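Local structure of succinate-semialdehyde dehydrogenase (NAD(P)(+)) (3RH9) at residues Leu368-Arg380 against Thr389-Thr401. The protein probably oxidises succinate semialdehyde to succinate with a nicotinamide cofactor, as a member of the aldehyde dehydrogenase family. Residues are numbered along the deposited sequence; the frame is centred on the assembly and turned at random.
Sequences LFFPPTVVQGVDR and TFGPLVPMALFRT
Pro392 lays CG against the Phe370 side chain, 3.6 Å from CD1, where segments 368-380 and 389-401 begin to run together. As the centre of an inverse gamma turn, Pro392 also turns its carbonyl to the neighbouring strand, and Thr373 N meets Pro392 O at 3.1 Å, nearly in line with the C=O bond. The pairing then alternates: Val394 N gives to Thr373 O (2.9 Å), Val375 N to Val394 O, and Met396 N to Val375 O. Strands 373-376 and 393-399 are thus parallel neighbours, the two strands of a beta-alpha-beta unit whose short helix is 383-386, in a mixed sheet of the aldehyde dehydrogenase fold. Side chains pack on both faces at the buried end. On one, Leu393, with CG anti to its backbone N (chi1 177°), brings CD1 to 4.0 Å from Thr373 CG2, and Val375 CG2 lies by Pro395; helix 335-350 packs over Val375 and Leu393. On the other, Val374 and Val394 stand side by side, pointing the same way, and Met396 reaches helix 303-316. Thr373 OG1 bonds back to Pro371 O at 2.8 Å, from above the carbonyl plane, while its methyl faces Leu393; a valine here would probably leave Pro371 O without its hydroxyl partner and residues 371-373 less firmly held. Towards Gly377 the pairing loosens: Met396 O takes a good bond from Val378 N (3.0 Å) but a weak one from Gly377 N. Beyond the buried Val378, whose CG2 rests 4.0 Å from Pro395 CB, Leu398 is exposed; its CD2 lies by NE2 of the extended, partly exposed Gln376, and both side chains touch Ala303.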
ATOM      1  N   LEU A 368     -31.828  21.967   6.867  1.00 20.25           N
ATOM      2  CA  LEU A 368     -30.670  21.439   6.185  1.00 18.20           C
ATOM      3  C   LEU A 368     -31.128  20.933   4.830  1.00 18.26           C
ATOM      4  O   LEU A 368     -30.373  20.259   4.119  1.00 17.77           O
ATOM      5  CB  LEU A 368     -30.041  20.317   6.997  1.00 17.95           C
ATOM      6  CG  LEU A 368     -29.434  20.835   8.299  1.00 18.11           C
ATOM      7  CD1 LEU A 368     -28.738  19.736   9.080  1.00 15.24           C
ATOM      8  CD2 LEU A 368     -28.475  21.955   7.969  1.00 17.86           C
ATOM      9  N   PHE A 369     -32.369  21.266   4.471  1.00 17.82           N
ATOM     10  CA  PHE A 369     -32.928  20.817   3.195  1.00 17.93           C
ATOM     11  C   PHE A 369     -32.439  21.670   2.031  1.00 18.76           C
ATOM     12  O   PHE A 369     -32.679  22.879   1.966  1.00 20.14           O
ATOM     13  CB  PHE A 369     -34.459  20.769   3.222  1.00 17.53           C
ATOM     14  CG  PHE A 369     -35.019  19.924   4.323  1.00 16.80           C
ATOM     15  CD1 PHE A 369     -35.217  18.569   4.138  1.00 18.39           C
ATOM     16  CD2 PHE A 369     -35.355  20.490   5.547  1.00 18.27           C
ATOM     17  CE1 PHE A 369     -35.738  17.774   5.169  1.00 20.11           C
ATOM     18  CE2 PHE A 369     -35.881  19.719   6.574  1.00 18.72           C
ATOM     19  CZ  PHE A 369     -36.069  18.351   6.388  1.00 20.03           C
ATOM     20  N   PHE A 370     -31.738  21.030   1.110  1.00 18.52           N
ATOM     21  CA  PHE A 370     -31.228  21.723  -0.049  1.00 16.98           C
ATOM     22  C   PHE A 370     -31.795  21.083  -1.304  1.00 17.55           C
ATOM     23  O   PHE A 370     -31.612  19.896  -1.546  1.00 16.96           O
ATOM     24  CB  PHE A 370     -29.710  21.676  -0.051  1.00 17.34           C
ATOM     25  CG  PHE A 370     -29.078  22.716  -0.917  1.00 17.25           C
ATOM     26  CD1 PHE A 370     -29.193  22.648  -2.293  1.00 15.52           C
ATOM     27  CD2 PHE A 370     -28.360  23.761  -0.354  1.00 15.88           C
ATOM     28  CE1 PHE A 370     -28.613  23.603  -3.088  1.00 16.38           C
ATOM     29  CE2 PHE A 370     -27.774  24.716  -1.150  1.00 15.78           C
ATOM     30  CZ  PHE A 370     -27.904  24.640  -2.521  1.00 15.41           C
ATOM     31  N   PRO A 371     -32.489  21.886  -2.113  1.00 18.80           N
ATOM     32  CA  PRO A 371     -33.227  21.469  -3.306  1.00 18.00           C
ATOM     33  C   PRO A 371     -32.306  21.072  -4.455  1.00 18.55           C
ATOM     34  O   PRO A 371     -31.275  21.694  -4.665  1.00 19.10           O
ATOM     35  CB  PRO A 371     -33.986  22.739  -3.704  1.00 17.70           C
ATOM     36  CG  PRO A 371     -33.814  23.693  -2.564  1.00 19.46           C
ATOM     37  CD  PRO A 371     -32.538  23.340  -1.924  1.00 17.94           C
ATOM     38  N   PRO A 372     -32.692  20.052  -5.219  1.00 17.93           N
ATOM     39  CA  PRO A 372     -31.866  19.665  -6.353  1.00 18.07           C
ATOM     40  C   PRO A 372     -31.709  20.847  -7.290  1.00 18.20           C
ATOM     41  O   PRO A 372     -32.709  21.427  -7.675  1.00 19.34           O
ATOM     42  CB  PRO A 372     -32.694  18.562  -7.007  1.00 21.89           C
ATOM     43  CG  PRO A 372     -33.556  18.046  -5.918  1.00 21.48           C
ATOM     44  CD  PRO A 372     -33.906  19.233  -5.117  1.00 19.60           C
ATOM     45  N   THR A 373     -30.472  21.186  -7.639  1.00 18.56           N
ATOM     46  CA  THR A 373     -30.161  22.395  -8.387  1.00 18.14           C
ATOM     47  C   THR A 373     -29.257  22.113  -9.569  1.00 18.94           C
ATOM     48  O   THR A 373     -28.431  21.200  -9.530  1.00 18.70           O
ATOM     49  CB  THR A 373     -29.435  23.406  -7.502  1.00 17.99           C
ATOM     50  OG1 THR A 373     -30.222  23.673  -6.338  1.00 16.67           O
ATOM     51  CG2 THR A 373     -29.219  24.688  -8.249  1.00 17.97           C
ATOM     52  N   VAL A 374     -29.399  22.916 -10.618  1.00 19.18           N
ATOM     53  CA  VAL A 374     -28.619  22.730 -11.835  1.00 19.67           C
ATOM     54  C   VAL A 374     -28.090  24.055 -12.383  1.00 20.72           C
ATOM     55  O   VAL A 374     -28.867  24.921 -12.792  1.00 21.52           O
ATOM     56  CB  VAL A 374     -29.471  22.086 -12.938  1.00 19.45           C
ATOM     57  CG1 VAL A 374     -28.755  22.188 -14.250  1.00 20.61           C
ATOM     58  CG2 VAL A 374     -29.796  20.636 -12.606  1.00 21.90           C
ATOM     59  N   VAL A 375     -26.777  24.224 -12.411  1.00 18.57           N
ATOM     60  CA  VAL A 375     -26.241  25.447 -12.980  1.00 20.77           C
ATOM     61  C   VAL A 375     -25.459  25.179 -14.251  1.00 21.25           C
ATOM     62  O   VAL A 375     -24.775  24.164 -14.368  1.00 21.28           O
ATOM     63  CB  VAL A 375     -25.366  26.248 -11.982  1.00 20.03           C
ATOM     64  CG1 VAL A 375     -26.189  26.684 -10.803  1.00 18.32           C
ATOM     65  CG2 VAL A 375     -24.150  25.435 -11.542  1.00 18.21           C
ATOM     66  N   GLN A 376     -25.560  26.106 -15.197  1.00 20.97           N
ATOM     67  CA  GLN A 376     -24.819  25.990 -16.436  1.00 22.80           C
ATOM     68  C   GLN A 376     -23.838  27.149 -16.579  1.00 22.31           C
ATOM     69  O   GLN A 376     -24.036  28.219 -16.014  1.00 22.86           O
ATOM     70  CB  GLN A 376     -25.771  25.926 -17.626  1.00 25.57           C
ATOM     71  CG  GLN A 376     -25.135  25.260 -18.831  1.00 31.08           C
ATOM     72  CD  GLN A 376     -26.141  24.781 -19.872  1.00 37.71           C
ATOM     73  OE1 GLN A 376     -27.364  24.819 -19.659  1.00 39.55           O
ATOM     74  NE2 GLN A 376     -25.621  24.317 -21.012  1.00 36.33           N
ATOM     75  N   GLY A 377     -22.763  26.915 -17.310  1.00 21.14           N
ATOM     76  CA  GLY A 377     -21.768  27.943 -17.546  1.00 22.95           C
ATOM     77  C   GLY A 377     -20.604  27.916 -16.574  1.00 25.41           C
ATOM     78  O   GLY A 377     -20.038  28.962 -16.250  1.00 27.28           O
ATOM     79  N   VAL A 378     -20.242  26.725 -16.107  1.00 22.93           N
ATOM     80  CA  VAL A 378     -19.233  26.593 -15.066  1.00 23.63           C
ATOM     81  C   VAL A 378     -17.835  26.332 -15.617  1.00 24.45           C
ATOM     82  O   VAL A 378     -17.672  25.485 -16.494  1.00 23.47           O
ATOM     83  CB  VAL A 378     -19.593  25.440 -14.136  1.00 24.13           C
ATOM     84  CG1 VAL A 378     -18.372  25.008 -13.331  1.00 24.11           C
ATOM     85  CG2 VAL A 378     -20.739  25.849 -13.240  1.00 23.38           C
ATOM     86  N   ASP A 379     -16.831  27.042 -15.097  1.00 22.99           N
ATOM     87  CA  ASP A 379     -15.443  26.833 -15.532  1.00 22.66           C
ATOM     88  C   ASP A 379     -14.489  26.579 -14.373  1.00 21.36           C
ATOM     89  O   ASP A 379     -14.890  26.625 -13.221  1.00 23.41           O
ATOM     90  CB  ASP A 379     -14.937  27.996 -16.400  1.00 25.05           C
ATOM     91  CG  ASP A 379     -14.833  29.313 -15.635  1.00 26.18           C
ATOM     92  OD1 ASP A 379     -13.709  29.685 -15.239  1.00 24.04           O
ATOM     93  OD2 ASP A 379     -15.872  29.984 -15.440  1.00 28.73           O
ATOM     94  N   ARG A 380     -13.225  26.324 -14.683  1.00 20.99           N
ATOM     95  CA  ARG A 380     -12.241  25.969 -13.664  1.00 22.13           C
ATOM     96  C   ARG A 380     -12.038  27.032 -12.588  1.00 22.66           C
ATOM     97  O   ARG A 380     -11.409  26.759 -11.570  1.00 23.69           O
ATOM     98  CB  ARG A 380     -10.893  25.601 -14.300  1.00 24.47           C
ATOM     99  CG  ARG A 380     -10.234  26.737 -15.100  1.00 30.88           C
ATOM    100  CD  ARG A 380      -8.799  26.393 -15.457  1.00 30.94           C
ATOM    101  NE  ARG A 380      -8.011  26.183 -14.241  1.00 35.68           N
ATOM    102  CZ  ARG A 380      -6.967  25.357 -14.146  1.00 37.88           C
ATOM    103  NH1 ARG A 380      -6.575  24.653 -15.200  1.00 39.94           N
ATOM    104  NH2 ARG A 380      -6.317  25.220 -12.993  1.00 38.48           N
ATOM    105  N   THR A 389     -18.332  19.106  -3.788  1.00 15.78           N
ATOM    106  CA  THR A 389     -19.463  19.897  -3.312  1.00 16.24           C
ATOM    107  C   THR A 389     -20.238  19.195  -2.210  1.00 15.70           C
ATOM    108  O   THR A 389     -20.773  19.840  -1.316  1.00 15.06           O
ATOM    109  CB  THR A 389     -20.414  20.248  -4.485  1.00 16.75           C
ATOM    110  OG1 THR A 389     -19.786  21.204  -5.361  1.00 15.98           O
ATOM    111  CG2 THR A 389     -21.717  20.804  -3.978  1.00 16.55           C
ATOM    112  N   PHE A 390     -20.274  17.869  -2.274  1.00 16.36           N
ATOM    113  CA  PHE A 390     -21.024  17.066  -1.313  1.00 16.88           C
ATOM    114  C   PHE A 390     -22.430  17.593  -1.046  1.00 16.67           C
ATOM    115  O   PHE A 390     -22.818  17.799   0.093  1.00 17.45           O
ATOM    116  CB  PHE A 390     -20.249  16.935  -0.009  1.00 16.79           C
ATOM    117  CG  PHE A 390     -19.611  15.600   0.166  1.00 17.52           C
ATOM    118  CD1 PHE A 390     -18.930  15.011  -0.879  1.00 18.58           C
ATOM    119  CD2 PHE A 390     -19.709  14.923   1.365  1.00 18.34           C
ATOM    120  CE1 PHE A 390     -18.355  13.770  -0.741  1.00 19.40           C
ATOM    121  CE2 PHE A 390     -19.125  13.677   1.517  1.00 20.67           C
ATOM    122  CZ  PHE A 390     -18.443  13.101   0.459  1.00 19.01           C
ATOM    123  N   GLY A 391     -23.186  17.800  -2.112  1.00 16.16           N
ATOM    124  CA  GLY A 391     -24.545  18.285  -2.009  1.00 16.42           C
ATOM    125  C   GLY A 391     -25.255  18.109  -3.337  1.00 16.96           C
ATOM    126  O   GLY A 391     -24.638  17.725  -4.331  1.00 16.29           O
ATOM    127  N   PRO A 392     -26.566  18.375  -3.362  1.00 16.84           N
ATOM    128  CA  PRO A 392     -27.405  18.115  -4.529  1.00 17.69           C
ATOM    129  C   PRO A 392     -27.245  19.177  -5.597  1.00 18.21           C
ATOM    130  O   PRO A 392     -28.243  19.641  -6.125  1.00 19.69           O
ATOM    131  CB  PRO A 392     -28.810  18.209  -3.952  1.00 17.30           C
ATOM    132  CG  PRO A 392     -28.649  19.160  -2.844  1.00 18.46           C
ATOM    133  CD  PRO A 392     -27.386  18.720  -2.196  1.00 17.34           C
ATOM    134  N   LEU A 393     -26.011  19.529  -5.925  1.00 17.57           N
ATOM    135  CA  LEU A 393     -25.737  20.550  -6.921  1.00 17.26           C
ATOM    136  C   LEU A 393     -25.167  19.915  -8.177  1.00 19.19           C
ATOM    137  O   LEU A 393     -24.312  19.032  -8.090  1.00 20.75           O
ATOM    138  CB  LEU A 393     -24.733  21.538  -6.353  1.00 17.53           C
ATOM    139  CG  LEU A 393     -24.257  22.664  -7.259  1.00 19.14           C
ATOM    140  CD1 LEU A 393     -25.453  23.397  -7.883  1.00 18.27           C
ATOM    141  CD2 LEU A 393     -23.376  23.607  -6.448  1.00 16.79           C
ATOM    142  N   VAL A 394     -25.624  20.355  -9.346  1.00 18.59           N
ATOM    143  CA  VAL A 394     -25.127  19.786 -10.594  1.00 18.99           C
ATOM    144  C   VAL A 394     -24.515  20.862 -11.469  1.00 20.00           C
ATOM    145  O   VAL A 394     -25.238  21.588 -12.147  1.00 22.25           O
ATOM    146  CB  VAL A 394     -26.249  19.102 -11.399  1.00 19.78           C
ATOM    147  CG1 VAL A 394     -25.693  18.563 -12.729  1.00 18.02           C
ATOM    148  CG2 VAL A 394     -26.924  18.007 -10.574  1.00 16.97           C
ATOM    149  N   PRO A 395     -23.182  20.980 -11.454  1.00 19.12           N
ATOM    150  CA  PRO A 395     -22.518  22.054 -12.204  1.00 19.68           C
ATOM    151  C   PRO A 395     -22.054  21.628 -13.607  1.00 20.37           C
ATOM    152  O   PRO A 395     -21.316  20.652 -13.756  1.00 18.93           O
ATOM    153  CB  PRO A 395     -21.325  22.421 -11.310  1.00 17.52           C
ATOM    154  CG  PRO A 395     -21.540  21.656 -10.017  1.00 18.99           C
ATOM    155  CD  PRO A 395     -22.304  20.433 -10.420  1.00 19.26           C
HETATM  156  N   MSE A 396     -22.490  22.366 -14.625  1.00 19.59           N
HETATM  157  CA  MSE A 396     -22.261  21.965 -16.004  1.00 19.37           C
HETATM  158  C   MSE A 396     -21.190  22.804 -16.694  1.00 20.89           C
HETATM  159  O   MSE A 396     -21.310  24.028 -16.788  1.00 22.06           O
HETATM  160  CB  MSE A 396     -23.560  22.052 -16.785  1.00 20.41           C
HETATM  161  CG  MSE A 396     -24.688  21.203 -16.229  1.00 24.62           C
HETATM  162 SE   MSE A 396     -26.095  21.050 -17.588  1.00 44.89          SE
HETATM  163  CE  MSE A 396     -27.621  20.595 -16.495  1.00 26.28           C
ATOM    164  N   ALA A 397     -20.141  22.139 -17.170  1.00 19.76           N
ATOM    165  CA  ALA A 397     -19.044  22.804 -17.867  1.00 19.44           C
ATOM    166  C   ALA A 397     -19.080  22.354 -19.297  1.00 18.67           C
ATOM    167  O   ALA A 397     -19.411  21.211 -19.559  1.00 21.45           O
ATOM    168  CB  ALA A 397     -17.731  22.412 -17.249  1.00 19.13           C
ATOM    169  N   LEU A 398     -18.736  23.222 -20.234  1.00 18.47           N
ATOM    170  CA  LEU A 398     -18.772  22.819 -21.635  1.00 19.43           C
ATOM    171  C   LEU A 398     -17.426  22.301 -22.104  1.00 18.82           C
ATOM    172  O   LEU A 398     -16.408  22.578 -21.479  1.00 19.19           O
ATOM    173  CB  LEU A 398     -19.230  23.972 -22.527  1.00 20.97           C
ATOM    174  CG  LEU A 398     -20.604  24.557 -22.206  1.00 20.70           C
ATOM    175  CD1 LEU A 398     -20.975  25.586 -23.254  1.00 20.97           C
ATOM    176  CD2 LEU A 398     -21.656  23.463 -22.111  1.00 20.68           C
ATOM    177  N   PHE A 399     -17.429  21.538 -23.197  1.00 18.87           N
ATOM    178  CA  PHE A 399     -16.188  21.145 -23.869  1.00 19.33           C
ATOM    179  C   PHE A 399     -16.404  20.760 -25.343  1.00 20.19           C
ATOM    180  O   PHE A 399     -17.530  20.481 -25.772  1.00 19.98           O
ATOM    181  CB  PHE A 399     -15.504  19.999 -23.113  1.00 18.75           C
ATOM    182  CG  PHE A 399     -16.115  18.653 -23.371  1.00 17.75           C
ATOM    183  CD1 PHE A 399     -17.233  18.241 -22.670  1.00 17.29           C
ATOM    184  CD2 PHE A 399     -15.568  17.798 -24.312  1.00 17.31           C
ATOM    185  CE1 PHE A 399     -17.792  17.003 -22.912  1.00 17.86           C
ATOM    186  CE2 PHE A 399     -16.124  16.565 -24.552  1.00 17.46           C
ATOM    187  CZ  PHE A 399     -17.241  16.166 -23.860  1.00 17.12           C
ATOM    188  N   ARG A 400     -15.316  20.735 -26.110  1.00 20.83           N
ATOM    189  CA  ARG A 400     -15.365  20.282 -27.506  1.00 21.60           C
ATOM    190  C   ARG A 400     -14.644  18.939 -27.741  1.00 20.24           C
ATOM    191  O   ARG A 400     -15.274  17.940 -28.080  1.00 19.07           O
ATOM    192  CB  ARG A 400     -14.773  21.338 -28.453  1.00 21.61           C
ATOM    193  CG  ARG A 400     -15.147  22.775 -28.158  1.00 22.32           C
ATOM    194  CD  ARG A 400     -16.332  23.222 -28.967  1.00 22.56           C
ATOM    195  NE  ARG A 400     -16.098  23.103 -30.405  1.00 22.47           N
ATOM    196  CZ  ARG A 400     -17.058  23.198 -31.320  1.00 21.57           C
ATOM    197  NH1 ARG A 400     -18.310  23.421 -30.941  1.00 21.90           N
ATOM    198  NH2 ARG A 400     -16.776  23.062 -32.608  1.00 21.55           N
ATOM    199  N   THR A 401     -13.326  18.923 -27.563  1.00 19.60           N
ATOM    200  CA  THR A 401     -12.521  17.772 -27.975  1.00 21.70           C
ATOM    201  C   THR A 401     -12.333  16.681 -26.922  1.00 21.10           C
ATOM    202  O   THR A 401     -12.405  16.930 -25.725  1.00 20.91           O
ATOM    203  CB  THR A 401     -11.119  18.198 -28.423  1.00 21.90           C
ATOM    204  OG1 THR A 401     -10.316  18.471 -27.266  1.00 23.90           O
ATOM    205  CG2 THR A 401     -11.196  19.423 -29.290  1.00 20.28           C
TER